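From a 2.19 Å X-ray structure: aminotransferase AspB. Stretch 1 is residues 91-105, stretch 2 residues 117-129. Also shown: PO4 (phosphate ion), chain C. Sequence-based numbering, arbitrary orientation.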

# COMPACT_ATOMS: atom_id res chain seq x y z
N SER A 91 -2.19 -5.35 8.40
CA SER A 91 -1.93 -6.76 8.06
C SER A 91 -2.48 -7.17 6.68
O SER A 91 -1.97 -8.11 6.06
CB SER A 91 -2.50 -7.68 9.14
OG SER A 91 -3.92 -7.57 9.21
N ARG A 92 -3.50 -6.48 6.21
CA ARG A 92 -4.17 -6.87 4.97
C ARG A 92 -3.22 -7.00 3.79
O ARG A 92 -3.22 -7.99 3.06
CB ARG A 92 -5.30 -5.89 4.63
CG ARG A 92 -6.18 -6.40 3.51
CD ARG A 92 -7.17 -5.38 3.02
NE ARG A 92 -8.00 -5.99 1.98
CZ ARG A 92 -9.10 -6.71 2.20
NH1 ARG A 92 -9.55 -6.91 3.44
NH2 ARG A 92 -9.76 -7.24 1.17
N GLU A 93 -2.44 -5.96 3.57
CA GLU A 93 -1.50 -5.94 2.46
C GLU A 93 -0.42 -7.01 2.57
O GLU A 93 -0.06 -7.62 1.57
CB GLU A 93 -0.89 -4.54 2.35
CG GLU A 93 -0.12 -4.02 3.58
CD GLU A 93 1.39 -4.13 3.46
OE1 GLU A 93 1.89 -4.91 2.64
OE2 GLU A 93 2.07 -3.40 4.19
N VAL A 94 0.07 -7.25 3.79
CA VAL A 94 1.11 -8.24 4.02
C VAL A 94 0.56 -9.62 3.69
O VAL A 94 1.25 -10.40 3.02
CB VAL A 94 1.63 -8.30 5.50
CG1 VAL A 94 2.90 -9.15 5.56
CG2 VAL A 94 1.88 -6.92 6.08
N LEU A 95 -0.65 -9.93 4.17
CA LEU A 95 -1.31 -11.23 3.91
C LEU A 95 -1.56 -11.43 2.42
O LEU A 95 -1.54 -12.56 1.91
CB LEU A 95 -2.65 -11.34 4.67
CG LEU A 95 -2.62 -11.47 6.21
CD1 LEU A 95 -4.01 -11.20 6.85
CD2 LEU A 95 -2.10 -12.86 6.57
N PHE A 96 -1.77 -10.33 1.70
CA PHE A 96 -2.02 -10.43 0.29
C PHE A 96 -0.75 -10.58 -0.53
O PHE A 96 -0.70 -11.39 -1.46
CB PHE A 96 -2.79 -9.21 -0.23
CG PHE A 96 -3.05 -9.28 -1.71
CD1 PHE A 96 -4.01 -10.15 -2.21
CD2 PHE A 96 -2.30 -8.55 -2.61
CE1 PHE A 96 -4.24 -10.25 -3.56
CE2 PHE A 96 -2.53 -8.64 -3.96
CZ PHE A 96 -3.50 -9.50 -4.44
N ASN A 97 0.28 -9.79 -0.22
CA ASN A 97 1.49 -9.79 -1.06
C ASN A 97 2.63 -10.67 -0.61
O ASN A 97 3.50 -10.98 -1.42
CB ASN A 97 1.98 -8.36 -1.39
CG ASN A 97 2.56 -7.64 -0.18
OD1 ASN A 97 3.42 -8.17 0.50
ND2 ASN A 97 2.09 -6.41 0.07
N PHE A 98 2.67 -11.07 0.65
CA PHE A 98 3.80 -11.90 1.08
C PHE A 98 3.88 -13.21 0.28
O PHE A 98 4.95 -13.60 -0.15
CB PHE A 98 3.80 -12.16 2.60
CG PHE A 98 5.07 -12.82 3.09
CD1 PHE A 98 6.22 -12.06 3.30
CD2 PHE A 98 5.12 -14.19 3.33
CE1 PHE A 98 7.38 -12.64 3.74
CE2 PHE A 98 6.31 -14.79 3.77
CZ PHE A 98 7.44 -14.01 3.97
N PRO A 99 2.74 -13.90 0.09
CA PRO A 99 2.83 -15.13 -0.71
C PRO A 99 3.37 -14.93 -2.14
O PRO A 99 4.11 -15.78 -2.62
CB PRO A 99 1.39 -15.64 -0.73
CG PRO A 99 0.73 -15.00 0.52
CD PRO A 99 1.37 -13.65 0.58
N SER A 100 3.01 -13.83 -2.82
CA SER A 100 3.55 -13.58 -4.17
C SER A 100 5.06 -13.31 -4.08
O SER A 100 5.80 -13.62 -5.00
CB SER A 100 2.82 -12.44 -4.92
OG SER A 100 3.04 -11.16 -4.34
N PHE A 101 5.50 -12.71 -2.98
CA PHE A 101 6.92 -12.53 -2.78
C PHE A 101 7.64 -13.88 -2.59
O PHE A 101 8.53 -14.21 -3.36
CB PHE A 101 7.20 -11.60 -1.60
CG PHE A 101 8.57 -11.79 -0.99
CD1 PHE A 101 9.71 -11.34 -1.63
CD2 PHE A 101 8.70 -12.45 0.24
CE1 PHE A 101 10.97 -11.55 -1.06
CE2 PHE A 101 9.95 -12.66 0.80
CZ PHE A 101 11.08 -12.20 0.16
N VAL A 102 7.22 -14.67 -1.59
CA VAL A 102 7.90 -15.93 -1.27
C VAL A 102 7.79 -17.00 -2.32
O VAL A 102 8.74 -17.76 -2.52
CB VAL A 102 7.48 -16.57 0.10
CG1 VAL A 102 7.94 -15.73 1.22
CG2 VAL A 102 5.98 -16.81 0.17
N LEU A 103 6.66 -17.05 -3.02
CA LEU A 103 6.44 -18.07 -4.05
C LEU A 103 6.69 -17.52 -5.46
O LEU A 103 6.34 -18.16 -6.43
CB LEU A 103 5.02 -18.65 -3.91
CG LEU A 103 4.65 -19.16 -2.51
CD1 LEU A 103 3.18 -19.63 -2.40
CD2 LEU A 103 5.58 -20.28 -2.05
N PHE A 104 7.37 -16.38 -5.54
CA PHE A 104 7.55 -15.67 -6.80
C PHE A 104 8.03 -16.49 -7.99
O PHE A 104 7.52 -16.33 -9.11
CB PHE A 104 8.51 -14.48 -6.63
CG PHE A 104 8.62 -13.63 -7.85
CD1 PHE A 104 7.58 -12.80 -8.22
CD2 PHE A 104 9.74 -13.69 -8.66
CE1 PHE A 104 7.67 -12.01 -9.37
CE2 PHE A 104 9.83 -12.92 -9.80
CZ PHE A 104 8.80 -12.09 -10.16
N ASP A 105 9.02 -17.35 -7.76
CA ASP A 105 9.56 -18.16 -8.85
C ASP A 105 9.10 -19.62 -8.84
O ASP A 105 9.66 -20.45 -9.57
CB ASP A 105 11.08 -18.07 -8.82
CG ASP A 105 11.60 -16.72 -9.31
OD1 ASP A 105 11.24 -16.32 -10.46
OD2 ASP A 105 12.38 -16.09 -8.56
P PO4 C . -5.81 -4.72 9.30
O1 PO4 C . -4.52 -4.84 10.07
O2 PO4 C . -5.53 -4.49 7.85
O3 PO4 C . -6.58 -3.56 9.80
O4 PO4 C . -6.55 -6.02 9.41
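Stretch 2, residues 117-129: FYQIYEGAAKFIK

Stretch 2 packs alongside stretch 1 as a second helix running in broadly the same direction. The axes of helices 92-102 and 120-127 cross at -29° and approach to 8.1 Å. Tyr118 precedes the second helix in an extended conformation (phi/psi -67/120). Its OH lies 3.0 Å from Arg92 NH1, and a water bonded to that OH also bonds Ser91 OG and the phosphate. Ile120 CD1 covers one face of the Arg92 guanidinium, 3.9 Å from NH2.

Leu95 points toward stretch 2. Its CD1 meets the edge of the Tyr118 ring, 3.8 Å from CE2, and its CD2 lies 4.0 Å from Tyr121 CE1. Phe96 is a knob among Ile120, Gly123, Ala124 and Phe127. The backbones come close here, with Phe96 CA 4.6 Å from Ala124 CA. Phe96 CZ is 3.5 Å from Phe127 CG; the two rings are nearly parallel but slid apart. A water links Phe96 O to Ala124 O, donating to both at 2.8 Å.

At the kink, Pro99 CG rests 4.0 Å from Ala124 CB. Ser100 CB lies 4.1 Å from Phe127 CD2, and Ser100 CA 3.9 Å from Ile128 CG1. Ile128 has left helical phi/psi, as has Leu103, whose CB sits 4.2 Å from Ile128 CG1. Phe104 CA, 4.3 Å from Ile128 CD1, ends the contact.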

# COMPACT_ATOMS: atom_id res chain seq x y z
N PHE A 117 -12.63 -18.93 6.23
CA PHE A 117 -11.49 -18.03 6.26
C PHE A 117 -11.77 -16.57 5.89
O PHE A 117 -12.75 -16.28 5.22
CB PHE A 117 -10.43 -18.55 5.28
CG PHE A 117 -10.96 -18.73 3.86
CD1 PHE A 117 -11.55 -19.92 3.47
CD2 PHE A 117 -10.87 -17.71 2.92
CE1 PHE A 117 -12.05 -20.09 2.19
CE2 PHE A 117 -11.35 -17.87 1.63
CZ PHE A 117 -11.95 -19.06 1.27
N TYR A 118 -10.88 -15.70 6.35
CA TYR A 118 -10.83 -14.28 5.98
C TYR A 118 -10.43 -14.36 4.52
O TYR A 118 -9.38 -14.89 4.18
CB TYR A 118 -9.76 -13.61 6.83
CG TYR A 118 -9.40 -12.16 6.54
CD1 TYR A 118 -10.37 -11.20 6.27
CD2 TYR A 118 -8.08 -11.73 6.64
CE1 TYR A 118 -10.02 -9.86 6.04
CE2 TYR A 118 -7.72 -10.39 6.43
CZ TYR A 118 -8.69 -9.47 6.12
OH TYR A 118 -8.30 -8.17 5.92
N GLN A 119 -11.29 -13.81 3.66
CA GLN A 119 -11.20 -13.96 2.21
C GLN A 119 -9.90 -13.49 1.54
O GLN A 119 -9.63 -13.89 0.40
CB GLN A 119 -12.39 -13.27 1.52
CG GLN A 119 -13.84 -13.70 2.01
CD GLN A 119 -14.19 -15.20 1.86
OE1 GLN A 119 -14.90 -15.59 0.92
NE2 GLN A 119 -13.70 -16.02 2.77
N ILE A 120 -9.11 -12.66 2.21
CA ILE A 120 -7.85 -12.21 1.61
C ILE A 120 -6.89 -13.39 1.36
O ILE A 120 -6.11 -13.35 0.41
CB ILE A 120 -7.20 -11.05 2.44
CG1 ILE A 120 -6.16 -10.30 1.60
CG2 ILE A 120 -6.60 -11.54 3.73
CD1 ILE A 120 -6.79 -9.59 0.41
N TYR A 121 -6.98 -14.48 2.15
CA TYR A 121 -6.08 -15.63 1.91
C TYR A 121 -6.31 -16.21 0.52
O TYR A 121 -5.36 -16.62 -0.14
CB TYR A 121 -6.23 -16.76 2.94
CG TYR A 121 -6.23 -16.37 4.39
CD1 TYR A 121 -5.56 -15.23 4.84
CD2 TYR A 121 -6.86 -17.19 5.35
CE1 TYR A 121 -5.59 -14.87 6.20
CE2 TYR A 121 -6.88 -16.85 6.69
CZ TYR A 121 -6.22 -15.69 7.11
OH TYR A 121 -6.23 -15.32 8.44
N GLU A 122 -7.57 -16.23 0.07
CA GLU A 122 -7.89 -16.76 -1.26
C GLU A 122 -7.46 -15.82 -2.38
O GLU A 122 -7.03 -16.26 -3.46
CB GLU A 122 -9.38 -17.01 -1.39
CG GLU A 122 -9.77 -17.70 -2.66
CD GLU A 122 -11.23 -17.90 -2.76
OE1 GLU A 122 -11.93 -16.89 -2.90
OE2 GLU A 122 -11.69 -19.07 -2.74
N GLY A 123 -7.62 -14.52 -2.13
CA GLY A 123 -7.18 -13.50 -3.07
C GLY A 123 -5.67 -13.62 -3.30
O GLY A 123 -5.20 -13.53 -4.43
N ALA A 124 -4.94 -13.81 -2.21
CA ALA A 124 -3.50 -13.97 -2.23
C ALA A 124 -3.10 -15.14 -3.12
O ALA A 124 -2.19 -15.01 -3.95
CB ALA A 124 -2.98 -14.17 -0.79
N ALA A 125 -3.77 -16.28 -2.95
CA ALA A 125 -3.52 -17.49 -3.75
C ALA A 125 -3.85 -17.27 -5.21
O ALA A 125 -3.17 -17.78 -6.10
CB ALA A 125 -4.35 -18.67 -3.19
N LYS A 126 -4.94 -16.56 -5.48
CA LYS A 126 -5.31 -16.27 -6.87
C LYS A 126 -4.27 -15.38 -7.54
O LYS A 126 -3.90 -15.62 -8.68
CB LYS A 126 -6.67 -15.56 -6.94
CG LYS A 126 -7.89 -16.44 -6.75
CD LYS A 126 -9.12 -15.55 -6.81
CE LYS A 126 -10.40 -16.33 -6.91
NZ LYS A 126 -11.49 -15.36 -7.10
N PHE A 127 -3.79 -14.37 -6.82
CA PHE A 127 -2.81 -13.43 -7.38
C PHE A 127 -1.50 -14.09 -7.82
O PHE A 127 -0.91 -13.67 -8.82
CB PHE A 127 -2.54 -12.29 -6.40
CG PHE A 127 -1.71 -11.17 -6.97
CD1 PHE A 127 -2.05 -10.58 -8.19
CD2 PHE A 127 -0.62 -10.67 -6.27
CE1 PHE A 127 -1.30 -9.54 -8.71
CE2 PHE A 127 0.14 -9.61 -6.79
CZ PHE A 127 -0.20 -9.05 -8.01
N ILE A 128 -1.05 -15.12 -7.09
CA ILE A 128 0.17 -15.86 -7.45
C ILE A 128 -0.19 -17.17 -8.20
O ILE A 128 0.65 -18.03 -8.41
CB ILE A 128 1.10 -16.07 -6.19
CG1 ILE A 128 2.52 -16.52 -6.58
CG2 ILE A 128 0.44 -17.05 -5.18
CD1 ILE A 128 3.29 -15.61 -7.57
N LYS A 129 -1.44 -17.30 -8.63
CA LYS A 129 -1.92 -18.46 -9.39
C LYS A 129 -1.59 -19.79 -8.72
O LYS A 129 -1.12 -20.72 -9.35
CB LYS A 129 -1.37 -18.43 -10.82
CG LYS A 129 -1.58 -17.10 -11.54
CD LYS A 129 -1.21 -17.21 -13.00
CE LYS A 129 -1.41 -15.89 -13.75
NZ LYS A 129 -0.43 -14.82 -13.39
O HOH W 1 -6.37 -7.68 7.47
O HOH W 2 -0.06 -13.23 -3.41